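Local coordinates for protein ubiquitin-conjugating enzyme E2, putative (Trypanosoma cruzi, PDB 4DS2) that probably accepts activated ubiquitin or a related modifier as a thioester and passes it on, as ubiquitin-conjugating (E2) enzymes do, at residues A[11-16]-A[50-55]; A[75-80]-A[84-89]; A[107-112]-A[128-133]. All blocks are in the same frame, centred on the assembly; numbering follows the deposited sequence.

Interaction 1 (A[11-16]-A[50-55]); sequences KRIIKD and YNWILK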
# COMPACT_ATOMS: atom_id res chain seq x y z
N LYS A 11 20.00 -10.20 4.23
CA LYS A 11 20.74 -8.95 4.33
C LYS A 11 19.86 -7.75 3.92
O LYS A 11 19.91 -6.67 4.56
CB LYS A 11 22.03 -9.02 3.48
CG LYS A 11 23.15 -8.09 3.96
CD LYS A 11 22.93 -6.63 3.52
CE LYS A 11 23.17 -5.55 4.60
NZ LYS A 11 23.32 -4.18 3.98
N ARG A 12 19.03 -7.95 2.89
CA ARG A 12 18.25 -6.86 2.29
C ARG A 12 16.90 -6.55 2.92
O ARG A 12 16.42 -5.42 2.79
CB ARG A 12 18.05 -7.13 0.81
CG ARG A 12 19.26 -6.77 -0.05
CD ARG A 12 19.33 -5.27 -0.31
NE ARG A 12 18.67 -4.98 -1.57
CZ ARG A 12 17.47 -4.44 -1.71
NH1 ARG A 12 16.77 -4.08 -0.67
NH2 ARG A 12 16.98 -4.25 -2.92
N ILE A 13 16.26 -7.51 3.56
CA ILE A 13 15.02 -7.22 4.26
C ILE A 13 15.35 -6.31 5.47
O ILE A 13 14.64 -5.31 5.72
CB ILE A 13 14.30 -8.49 4.78
CG1 ILE A 13 13.81 -9.40 3.64
CG2 ILE A 13 13.09 -8.11 5.61
CD1 ILE A 13 13.10 -10.65 4.10
N ILE A 14 16.39 -6.72 6.22
CA ILE A 14 16.87 -6.01 7.41
C ILE A 14 17.37 -4.60 7.01
O ILE A 14 16.94 -3.59 7.60
CB ILE A 14 17.99 -6.83 8.11
CG1 ILE A 14 17.41 -8.10 8.74
CG2 ILE A 14 18.71 -5.99 9.15
CD1 ILE A 14 18.36 -9.27 8.91
N LYS A 15 18.23 -4.54 5.97
CA LYS A 15 18.70 -3.24 5.43
C LYS A 15 17.52 -2.31 5.03
O LYS A 15 17.52 -1.12 5.39
CB LYS A 15 19.66 -3.44 4.26
CG LYS A 15 20.34 -2.15 3.74
CD LYS A 15 20.17 -1.95 2.21
CE LYS A 15 21.04 -0.81 1.65
NZ LYS A 15 21.01 -0.57 0.17
N ASP A 16 16.53 -2.86 4.31
CA ASP A 16 15.32 -2.08 3.96
C ASP A 16 14.38 -1.71 5.10
O ASP A 16 13.72 -0.68 5.00
CB ASP A 16 14.49 -2.77 2.89
CG ASP A 16 15.17 -2.80 1.55
OD1 ASP A 16 16.36 -2.42 1.43
OD2 ASP A 16 14.52 -3.23 0.58
N TYR A 50 9.83 -10.99 8.07
CA TYR A 50 9.13 -11.32 6.83
C TYR A 50 7.73 -10.77 6.76
O TYR A 50 7.08 -10.85 5.72
CB TYR A 50 9.07 -12.85 6.67
CG TYR A 50 10.45 -13.41 6.42
CD1 TYR A 50 10.99 -13.43 5.13
CD2 TYR A 50 11.25 -13.81 7.48
CE1 TYR A 50 12.26 -13.89 4.91
CE2 TYR A 50 12.53 -14.27 7.27
CZ TYR A 50 13.02 -14.31 5.99
OH TYR A 50 14.27 -14.79 5.80
N ASN A 51 7.31 -10.15 7.85
CA ASN A 51 6.01 -9.65 7.95
C ASN A 51 6.02 -8.30 8.66
O ASN A 51 6.29 -8.20 9.87
CB ASN A 51 5.21 -10.69 8.67
CG ASN A 51 3.84 -10.76 8.14
OD1 ASN A 51 3.11 -9.75 8.14
ND2 ASN A 51 3.51 -11.91 7.57
N TRP A 52 5.77 -7.24 7.89
CA TRP A 52 5.75 -5.90 8.46
C TRP A 52 4.34 -5.43 8.48
O TRP A 52 3.73 -5.35 7.46
CB TRP A 52 6.55 -4.92 7.65
CG TRP A 52 7.98 -5.27 7.30
CD1 TRP A 52 8.74 -6.38 7.69
CD2 TRP A 52 8.89 -4.44 6.51
NE1 TRP A 52 10.00 -6.30 7.18
CE2 TRP A 52 10.16 -5.16 6.47
CE3 TRP A 52 8.78 -3.22 5.86
CZ2 TRP A 52 11.26 -4.65 5.78
CZ3 TRP A 52 9.89 -2.71 5.17
CH2 TRP A 52 11.10 -3.42 5.15
N ILE A 53 3.83 -5.12 9.66
CA ILE A 53 2.51 -4.50 9.85
C ILE A 53 2.72 -2.98 9.93
O ILE A 53 3.50 -2.49 10.76
CB ILE A 53 1.81 -5.00 11.14
CG1 ILE A 53 1.80 -6.56 11.18
CG2 ILE A 53 0.39 -4.42 11.24
CD1 ILE A 53 2.92 -7.21 11.97
N LEU A 54 2.05 -2.24 9.06
CA LEU A 54 2.14 -0.78 9.02
C LEU A 54 0.79 -0.09 9.38
O LEU A 54 -0.28 -0.66 9.16
CB LEU A 54 2.53 -0.32 7.61
CG LEU A 54 3.78 -0.82 6.88
CD1 LEU A 54 3.86 -0.02 5.58
CD2 LEU A 54 5.05 -0.65 7.68
N LYS A 55 0.89 1.14 9.90
CA LYS A 55 -0.26 2.04 10.06
C LYS A 55 -0.01 3.30 9.25
O LYS A 55 1.09 3.84 9.23
CB LYS A 55 -0.52 2.38 11.52
CG LYS A 55 -0.83 1.16 12.38
CD LYS A 55 -1.38 1.57 13.76
CE LYS A 55 -1.36 0.46 14.80
NZ LYS A 55 -1.58 1.06 16.15
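Ile13, on the first turns of helix 11-27, and Tyr50, just ahead of strand 51-57, bring the two backbones closest, with 7.6 Å between their CA atoms. The contact is made by side chains of both segments and by backbone atoms of the helix. Ile13 points its side chain at the strand and splits its two branches between two aromatic residues. Its CD1 methyl lies 3.4 Å from Tyr50 CE1, and the two side chains cross at about a right angle. The other branch, CG2, sits 3.9 Å from Trp52 NE1. CG1 of Ile13 lies anti to the carbonyl carbon (chi1 -65°), which leaves CG2 anti to the backbone N and turned to the indole. The Trp52 ring also presents its edge to Ile13 O, which lies near the ring plane, 3.4 Å from Trp52 CZ2. One turn on, Asp16 C is 3.7 Å from Trp52 CH2. The indole N-H of Trp52 is taken up by Ile49 O, and the Tyr50 hydroxyl is bonded to Ile8 O.

This is the packing of the amino-terminal helix against the antiparallel sheet of the ubiquitin-conjugating (UBC) fold. Leu17 and Leu20 of the same helix also touch Trp52.

Asp16 adds its CB beside the indole, 4.1 Å from Trp52 CH2. Its carboxylate turns to polar partners instead. OD2 forms a salt bridge with Arg12 NH1 at 2.7 Å. The hydrogen bond within it is weak, and the carboxyl carbon lies in the plane of the guanidinium, at its edge. Asp16 OD2 also receives the backbone N of Ala120 and is bonded to Tyr81 OH, and Arg12 NH2 reaches Pro116 O and Gln118 O.

Interaction 2 (A[75-80]-A[84-89]); sequences VLFSDD and EPPTVR
Phe77 and Pro86 meet because the Phe77 side chain leaves with CG anti to its carbonyl carbon (chi1 -69°) and chi2 of 79° turns one ring face to the proline. Pro86 CB stands over the centre of that face, 3.9 Å from the ring centroid, in a CH-pi contact. Val75 reaches the same proline with CG1, which chi1 of -175° sets opposite the backbone N. Val75 CG1 lies 3.5 Å from Pro86 CB, and the two side chains run side by side.

The backbones pair in antiparallel fashion. Leu76 and Thr87 form a hydrogen-bonded pair: Leu76 N gives to Thr87 O at 3.0 Å, and Thr87 N gives to Leu76 O at 2.9 Å. Val75 and Val88 are the non-hydrogen-bonded pair beside them. Their side chains lie on the buried face, whereas Leu76 and Thr87 lie on the exposed one.

Beyond the strands the chain turns. Ser78 OG accepts from Asp80 N at 3.1 Å, an ST turn. The Asp80 and Glu84 carboxylates, like charges, are modelled close together in this connection, their planes well turned from each other.

Helix 120-132 covers the buried side: Ala120 touches Phe77, Val123 touches Pro86 and Val127 touches Val88. Tyr81 packs on both Phe77, edge to face, and Pro86. Tyr81-Pro82 followed by Pro85-Pro86 is the tyrosine-proline and double-proline signature of E2 enzymes, in the connection leading into the last strand of the UBC sheet.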
# COMPACT_ATOMS: atom_id res chain seq x y z
N VAL A 75 2.94 -6.02 4.90
CA VAL A 75 3.95 -6.31 3.89
C VAL A 75 4.56 -7.67 4.19
O VAL A 75 5.27 -7.82 5.18
CB VAL A 75 5.03 -5.23 3.90
CG1 VAL A 75 6.02 -5.46 2.77
CG2 VAL A 75 4.39 -3.85 3.84
N LEU A 76 4.27 -8.65 3.34
CA LEU A 76 4.79 -10.00 3.45
C LEU A 76 5.94 -10.28 2.44
O LEU A 76 5.78 -10.09 1.23
CB LEU A 76 3.64 -10.98 3.25
CG LEU A 76 3.88 -12.51 3.16
CD1 LEU A 76 4.96 -13.06 4.11
CD2 LEU A 76 2.53 -13.21 3.37
N PHE A 77 7.09 -10.70 2.97
CA PHE A 77 8.24 -11.04 2.17
C PHE A 77 8.39 -12.54 1.98
O PHE A 77 7.71 -13.34 2.66
CB PHE A 77 9.50 -10.54 2.84
CG PHE A 77 9.62 -9.05 2.85
CD1 PHE A 77 8.92 -8.29 3.77
CD2 PHE A 77 10.46 -8.41 1.96
CE1 PHE A 77 9.05 -6.91 3.82
CE2 PHE A 77 10.60 -7.03 1.98
CZ PHE A 77 9.91 -6.28 2.93
N SER A 78 9.28 -12.92 1.06
CA SER A 78 9.72 -14.30 0.89
C SER A 78 11.22 -14.43 1.09
O SER A 78 11.97 -13.46 1.24
CB SER A 78 9.32 -14.85 -0.48
OG SER A 78 10.26 -14.45 -1.46
N ASP A 79 11.65 -15.69 1.10
CA ASP A 79 13.06 -16.02 1.28
C ASP A 79 13.87 -15.55 0.10
O ASP A 79 15.07 -15.42 0.23
CB ASP A 79 13.27 -17.52 1.43
CG ASP A 79 12.49 -18.09 2.59
OD1 ASP A 79 11.26 -18.33 2.40
OD2 ASP A 79 13.08 -18.27 3.68
N ASP A 80 13.21 -15.27 -1.02
CA ASP A 80 13.88 -14.82 -2.24
C ASP A 80 13.99 -13.28 -2.46
O ASP A 80 14.56 -12.83 -3.46
CB ASP A 80 13.20 -15.50 -3.43
CG ASP A 80 14.13 -15.69 -4.61
OD1 ASP A 80 15.34 -15.53 -4.41
OD2 ASP A 80 13.64 -15.98 -5.72
N GLU A 84 12.18 -11.31 -5.84
CA GLU A 84 10.74 -10.92 -5.89
C GLU A 84 10.38 -9.98 -4.77
O GLU A 84 10.75 -10.21 -3.63
CB GLU A 84 9.73 -12.08 -5.81
CG GLU A 84 9.85 -13.07 -6.93
CD GLU A 84 11.03 -13.97 -6.68
OE1 GLU A 84 11.06 -14.42 -5.52
OE2 GLU A 84 11.91 -14.18 -7.59
N PRO A 85 9.57 -8.96 -5.09
CA PRO A 85 9.18 -8.00 -4.11
C PRO A 85 8.11 -8.56 -3.19
O PRO A 85 7.54 -9.60 -3.48
CB PRO A 85 8.62 -6.85 -4.97
CG PRO A 85 8.10 -7.49 -6.19
CD PRO A 85 8.82 -8.78 -6.36
N PRO A 86 7.85 -7.88 -2.08
CA PRO A 86 6.84 -8.31 -1.12
C PRO A 86 5.44 -8.05 -1.60
O PRO A 86 5.24 -7.27 -2.50
CB PRO A 86 7.07 -7.38 0.06
CG PRO A 86 7.58 -6.15 -0.58
CD PRO A 86 8.50 -6.64 -1.65
N THR A 87 4.49 -8.66 -0.94
CA THR A 87 3.09 -8.48 -1.22
C THR A 87 2.59 -7.47 -0.23
O THR A 87 2.88 -7.54 0.97
CB THR A 87 2.36 -9.84 -1.07
OG1 THR A 87 2.64 -10.62 -2.22
CG2 THR A 87 0.84 -9.69 -0.94
N VAL A 88 1.86 -6.48 -0.72
CA VAL A 88 1.09 -5.59 0.16
C VAL A 88 -0.38 -6.06 0.21
O VAL A 88 -0.92 -6.58 -0.79
CB VAL A 88 1.25 -4.13 -0.27
CG1 VAL A 88 0.54 -3.15 0.67
CG2 VAL A 88 2.74 -3.79 -0.35
N ARG A 89 -0.98 -5.92 1.40
CA ARG A 89 -2.35 -6.34 1.69
C ARG A 89 -2.96 -5.30 2.59
O ARG A 89 -2.28 -4.80 3.47
CB ARG A 89 -2.34 -7.68 2.40
CG ARG A 89 -3.62 -8.51 2.34
CD ARG A 89 -3.29 -9.99 2.58
NE ARG A 89 -4.47 -10.82 2.88
CZ ARG A 89 -5.01 -11.75 2.07
NH1 ARG A 89 -4.50 -12.00 0.86
NH2 ARG A 89 -6.07 -12.46 2.47

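Interaction 3 (A[107-112]-A[128-133]); sequences DRMVND and LDRVFS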
# COMPACT_ATOMS: atom_id res chain seq x y z
N ASP A 107 -0.75 -8.68 -8.32
CA ASP A 107 0.72 -8.62 -8.23
C ASP A 107 1.27 -7.71 -9.30
O ASP A 107 2.41 -7.28 -9.18
CB ASP A 107 1.42 -9.94 -8.44
CG ASP A 107 0.55 -11.09 -8.26
OD1 ASP A 107 -0.36 -11.05 -7.38
OD2 ASP A 107 0.79 -12.07 -9.01
N ARG A 108 0.51 -7.48 -10.36
CA ARG A 108 1.00 -6.69 -11.46
C ARG A 108 1.31 -5.28 -11.05
O ARG A 108 2.28 -4.68 -11.55
CB ARG A 108 0.04 -6.71 -12.62
CG ARG A 108 0.07 -8.04 -13.32
CD ARG A 108 -1.30 -8.35 -13.85
NE ARG A 108 -1.27 -9.00 -15.14
CZ ARG A 108 -2.38 -9.43 -15.74
NH1 ARG A 108 -2.30 -10.04 -16.94
NH2 ARG A 108 -3.57 -9.24 -15.16
N MET A 109 0.51 -4.76 -10.13
CA MET A 109 0.71 -3.41 -9.65
C MET A 109 2.15 -3.16 -9.32
O MET A 109 2.68 -2.13 -9.62
CB MET A 109 -0.12 -3.17 -8.42
CG MET A 109 -0.10 -1.75 -7.91
SD MET A 109 -1.43 -1.51 -6.70
CE MET A 109 -0.79 -0.09 -5.82
N VAL A 110 2.77 -4.12 -8.65
CA VAL A 110 4.15 -3.98 -8.20
C VAL A 110 5.12 -4.65 -9.16
O VAL A 110 6.21 -4.16 -9.37
CB VAL A 110 4.33 -4.57 -6.77
CG1 VAL A 110 5.82 -4.83 -6.48
CG2 VAL A 110 3.74 -3.65 -5.72
N ASN A 111 4.71 -5.79 -9.72
CA ASN A 111 5.63 -6.70 -10.43
C ASN A 111 6.01 -6.26 -11.82
O ASN A 111 7.10 -6.60 -12.29
CB ASN A 111 5.05 -8.10 -10.51
CG ASN A 111 5.00 -8.79 -9.17
OD1 ASN A 111 5.63 -8.36 -8.21
ND2 ASN A 111 4.26 -9.86 -9.10
N ASP A 112 5.15 -5.49 -12.47
CA ASP A 112 5.47 -4.93 -13.78
C ASP A 112 6.67 -3.99 -13.72
O ASP A 112 7.43 -3.87 -14.70
CB ASP A 112 4.26 -4.18 -14.38
CG ASP A 112 3.05 -5.08 -14.60
OD1 ASP A 112 3.09 -6.27 -14.23
OD2 ASP A 112 2.06 -4.59 -15.15
N LEU A 128 0.51 2.78 -2.10
CA LEU A 128 -0.31 3.76 -1.38
C LEU A 128 -0.78 4.85 -2.33
O LEU A 128 -1.95 5.22 -2.33
CB LEU A 128 0.45 4.38 -0.24
CG LEU A 128 0.84 3.43 0.90
CD1 LEU A 128 1.93 4.08 1.77
CD2 LEU A 128 -0.38 3.03 1.71
N ASP A 129 0.14 5.33 -3.14
CA ASP A 129 -0.15 6.33 -4.13
C ASP A 129 -1.11 5.82 -5.22
O ASP A 129 -2.03 6.53 -5.67
CB ASP A 129 1.15 6.80 -4.79
CG ASP A 129 0.90 7.61 -6.05
OD1 ASP A 129 0.23 8.69 -5.96
OD2 ASP A 129 1.35 7.15 -7.13
N ARG A 130 -0.86 4.61 -5.66
CA ARG A 130 -1.67 4.03 -6.72
C ARG A 130 -3.12 3.91 -6.28
O ARG A 130 -4.03 4.26 -7.01
CB ARG A 130 -1.08 2.67 -7.12
CG ARG A 130 -1.91 1.87 -8.07
CD ARG A 130 -2.16 2.58 -9.36
NE ARG A 130 -2.94 1.71 -10.23
CZ ARG A 130 -3.54 2.11 -11.35
NH1 ARG A 130 -3.46 3.38 -11.74
NH2 ARG A 130 -4.22 1.24 -12.08
N VAL A 131 -3.33 3.41 -5.07
CA VAL A 131 -4.68 3.12 -4.58
C VAL A 131 -5.43 4.36 -4.05
O VAL A 131 -6.62 4.57 -4.36
CB VAL A 131 -4.60 2.03 -3.53
CG1 VAL A 131 -5.96 1.82 -2.86
CG2 VAL A 131 -4.10 0.76 -4.22
N PHE A 132 -4.73 5.18 -3.28
CA PHE A 132 -5.34 6.36 -2.67
C PHE A 132 -5.44 7.57 -3.61
O PHE A 132 -6.31 8.44 -3.43
CB PHE A 132 -4.54 6.75 -1.42
CG PHE A 132 -4.70 5.81 -0.25
CD1 PHE A 132 -5.86 5.04 -0.07
CD2 PHE A 132 -3.70 5.73 0.71
CE1 PHE A 132 -6.01 4.22 1.02
CE2 PHE A 132 -3.86 4.91 1.81
CZ PHE A 132 -5.02 4.16 1.96
N SER A 133 -4.51 7.63 -4.57
CA SER A 133 -4.31 8.83 -5.39
C SER A 133 -4.38 8.64 -6.89
O SER A 133 -4.89 9.53 -7.56
CB SER A 133 -3.01 9.51 -5.01
OG SER A 133 -3.25 10.28 -3.85
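Met109, in the short helix 108-111, reaches across to Arg130 and Val131 near the end of helix 120-132. Its chain is almost fully extended. CG is opposite the backbone N (chi1 -174°), and chi2 of 166° carries the sulfur straight outward. The third torsion is also near trans, so the CE methyl becomes the leading atom. A straight methionine of this kind spans the gap between two backbones whose nearest CA atoms, those of Met109 and Arg130, are 8.3 Å apart.

Arg130 meets it with the aliphatic root of its side chain. With CG likewise opposite the backbone N, the CG methylene lies beside the thioether, 3.7 Å from Met109 SD. The bend at chi2 (60°) then turns CD and the guanidinium to other partners. The two side chains cross at a slant. The Met109 methyl is modelled too close to Arg130 CB, so its placement is doubtful. Val131 takes the next place along the helix. Its CG2, beside its own backbone N, lies 3.8 Å from Met109 CE, a value that is approximate for the same reason. Leu126 and Val127 of the same helix also touch Met109, so the methionine is set among apolar groups.

The guanidinium of Arg130 forms a salt bridge with Asp141 through NH2 and a hydrogen bond to Ser137 O through NH1. The charged end is thus held by the chain that follows the helix.

In E2 enzymes the catalytic cysteine is followed by a short helical turn, and 108-111 probably corresponds to it. Across these two segments the chemistry is that of methyl, sulfur and methylene groups. The join therefore rests on apolar burial rather than on a directed polar bond, while the arginine's charge serves a separate connection.

The three contacts follow one another along the chain, and all belong to a single UBC domain. Interactions 1 and 2 are neighbours, their centres about 9 Å apart. Strands 51-57 and 70-76 lie side by side in the four-stranded antiparallel sheet. Backbone hydrogen bonds join them, as from Val75 N to Trp52 O, and the Trp52 and Phe77 rings pack together. Interaction 3 lies about 14 Å from interaction 2 and 18 Å from interaction 1, centre to centre. Pro85 links it to interaction 2 by packing on Val110 and Asn111. Helix 120-132 takes part in interaction 3 and borders interaction 2. Together they connect the amino-terminal helix, the sheet and the probable active-site region.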